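Local coordinates for protein tapirin (Caldicellulosiruptor hydrothermalis, PDB 6N2C) that binds cellulose, probably mediates attachment of the thermophilic bacterium to plant biomass, and carries a zinc ion in its beta-helix domain, at residues Phe189-Ile194 with Ile466-Ile471. Residues are numbered along the deposited sequence; the frame is centred on the assembly and turned at random.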
loop_
_atom_site.group_PDB
_atom_site.type_symbol
_atom_site.label_atom_id
_atom_site.label_comp_id
_atom_site.label_asym_id
_atom_site.label_seq_id
_atom_site.Cartn_x
_atom_site.Cartn_y
_atom_site.Cartn_z
ATOM N N PHE A 189 -1.653 -1.771 -17.622
ATOM C CA PHE A 189 -1.805 -0.304 -17.483
ATOM C C PHE A 189 -3.206 0.060 -17.863
ATOM O O PHE A 189 -3.701 -0.418 -18.898
ATOM C CB PHE A 189 -0.881 0.351 -18.442
ATOM C CG PHE A 189 -0.964 1.813 -18.456
ATOM C CD1 PHE A 189 -2.007 2.444 -19.163
ATOM C CD2 PHE A 189 0.010 2.599 -17.900
ATOM C CE1 PHE A 189 -2.049 3.863 -19.258
ATOM C CE2 PHE A 189 -0.060 4.021 -17.963
ATOM C CZ PHE A 189 -1.112 4.642 -18.578
ATOM N N SER A 190 -3.848 0.902 -17.039
ATOM C CA SER A 190 -5.123 1.468 -17.482
ATOM C C SER A 190 -5.188 2.930 -17.109
ATOM O O SER A 190 -4.829 3.256 -15.981
ATOM C CB SER A 190 -6.305 0.726 -16.846
ATOM O OG SER A 190 -7.551 1.374 -17.218
ATOM N N SER A 191 -5.687 3.781 -18.027
ATOM C CA SER A 191 -6.021 5.124 -17.669
ATOM C C SER A 191 -7.360 5.259 -17.011
ATOM O O SER A 191 -7.744 6.407 -16.736
ATOM C CB SER A 191 -5.950 6.061 -18.821
ATOM O OG SER A 191 -4.723 6.036 -19.447
ATOM N N ASP A 192 -8.033 4.157 -16.772
ATOM C CA ASP A 192 -9.222 4.177 -15.881
ATOM C C ASP A 192 -9.093 3.130 -14.824
ATOM O O ASP A 192 -8.162 3.248 -14.030
ATOM C CB ASP A 192 -10.452 4.111 -16.776
ATOM C CG ASP A 192 -11.778 4.474 -16.032
ATOM O OD1 ASP A 192 -11.753 4.864 -14.893
ATOM O OD2 ASP A 192 -12.794 4.510 -16.725
ATOM N N LYS A 193 -9.940 2.124 -14.758
ATOM C CA LYS A 193 -9.883 1.116 -13.716
ATOM C C LYS A 193 -9.218 -0.168 -14.126
ATOM O O LYS A 193 -9.131 -0.450 -15.315
ATOM C CB LYS A 193 -11.293 0.703 -13.293
ATOM C CG LYS A 193 -12.007 1.801 -12.487
ATOM C CD LYS A 193 -13.507 1.504 -12.433
ATOM C CE LYS A 193 -14.356 2.770 -12.146
ATOM N NZ LYS A 193 -13.837 3.606 -11.027
ATOM N N ILE A 194 -8.781 -0.947 -13.143
ATOM C CA ILE A 194 -8.412 -2.319 -13.352
ATOM C C ILE A 194 -9.303 -3.190 -12.479
ATOM O O ILE A 194 -9.245 -3.086 -11.292
ATOM C CB ILE A 194 -6.977 -2.671 -13.113
ATOM C CG1 ILE A 194 -6.074 -1.833 -14.034
ATOM C CG2 ILE A 194 -6.730 -4.124 -13.452
ATOM C CD1 ILE A 194 -4.582 -2.106 -13.785
ATOM N N ILE A 466 4.049 7.943 -21.648
ATOM C CA ILE A 466 3.110 7.065 -22.281
ATOM C C ILE A 466 1.924 7.893 -22.723
ATOM O O ILE A 466 1.228 8.530 -21.925
ATOM C CB ILE A 466 2.688 5.789 -21.445
ATOM C CG1 ILE A 466 1.789 4.922 -22.265
ATOM C CG2 ILE A 466 2.084 6.130 -20.105
ATOM C CD1 ILE A 466 1.475 3.534 -21.767
ATOM N N ARG A 467 1.595 7.792 -24.011
ATOM C CA ARG A 467 0.649 8.761 -24.652
ATOM C C ARG A 467 -0.268 7.955 -25.537
ATOM O O ARG A 467 -0.056 7.899 -26.784
ATOM C CB ARG A 467 1.419 9.789 -25.479
ATOM C CG ARG A 467 2.296 10.610 -24.576
ATOM C CD ARG A 467 3.057 11.685 -25.283
ATOM N NE ARG A 467 4.018 12.266 -24.417
ATOM C CZ ARG A 467 4.949 13.134 -24.809
ATOM N NH1 ARG A 467 4.908 13.681 -26.050
ATOM N NH2 ARG A 467 5.920 13.479 -23.966
ATOM N N LEU A 468 -1.317 7.378 -24.951
ATOM C CA LEU A 468 -2.202 6.548 -25.732
ATOM C C LEU A 468 -2.986 7.342 -26.776
ATOM O O LEU A 468 -3.433 6.800 -27.771
ATOM C CB LEU A 468 -3.061 5.648 -24.871
ATOM C CG LEU A 468 -2.257 4.700 -23.968
ATOM C CD1 LEU A 468 -3.175 3.906 -23.025
ATOM C CD2 LEU A 468 -1.297 3.821 -24.748
ATOM N N ASP A 469 -3.103 8.658 -26.581
ATOM C CA ASP A 469 -3.743 9.507 -27.597
ATOM C C ASP A 469 -2.916 9.658 -28.840
ATOM O O ASP A 469 -3.445 10.210 -29.833
ATOM C CB ASP A 469 -4.082 10.884 -27.022
ATOM C CG ASP A 469 -5.306 10.853 -26.086
ATOM O OD1 ASP A 469 -6.067 9.864 -26.042
ATOM O OD2 ASP A 469 -5.547 11.868 -25.450
ATOM N N ASN A 470 -1.639 9.213 -28.838
ATOM C CA ASN A 470 -0.805 9.216 -30.005
ATOM C C ASN A 470 -1.081 7.990 -30.888
ATOM O O ASN A 470 -0.384 7.817 -31.886
ATOM C CB ASN A 470 0.661 9.385 -29.688
ATOM C CG ASN A 470 0.976 10.785 -29.258
ATOM O OD1 ASN A 470 0.138 11.709 -29.500
ATOM N ND2 ASN A 470 2.184 11.024 -28.736
ATOM N N ILE A 471 -2.040 7.131 -30.524
ATOM C CA ILE A 471 -2.467 6.058 -31.395
ATOM C C ILE A 471 -3.510 6.676 -32.355
ATOM O O ILE A 471 -4.653 6.898 -31.939
ATOM C CB ILE A 471 -3.113 4.892 -30.633
ATOM C CG1 ILE A 471 -2.156 4.260 -29.622
ATOM C CG2 ILE A 471 -3.639 3.869 -31.569
ATOM C CD1 ILE A 471 -2.868 3.418 -28.638
#
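Phe189 and Ile466 meet on the outside of the tapirin beta-helix, where a long loop between helix 451-457 and strand 483-488 comes back across one of its parallel strand faces. Phe189 has CG anti to the backbone N (chi1 178°), which sends the phenyl out from strand 186-190 to meet the loop. Ile466 comes at it from the opposite direction and works with both branches. Its CD1 sits over the centre of one ring face, 4.1 Å from the centroid and almost along the ring normal (7° off), a CH-pi contact. CG2 reaches the far end of the ring, 3.7 Å from Phe189 CE2 and only slightly farther from CZ. The long branch gets over the face because CG1 is anti to the backbone N (chi1 -176°).

Leu468, at the start of a short 3-10 turn, slides past the phenyl and touches it obliquely. All three side chains also touch Ile536 of strand 534-537, which packs the loop by apolar contact against adjacent coils of the beta-helix; Tyr208 of strand 206-209 stacks with the Phe189 ring. An alanine in place of Phe189 would take away the ring and would probably leave Ile466 CD1 without its aromatic platform, opening a gap between loop and strand. Ser191 adds little here; its hydroxyl, 4.4 Å from Leu468 CD1, is hydrogen-bonded instead to Asn538. On Leu468, it is again methyl CD1 that meets the phenyl, 3.9 Å from Phe189 CE1.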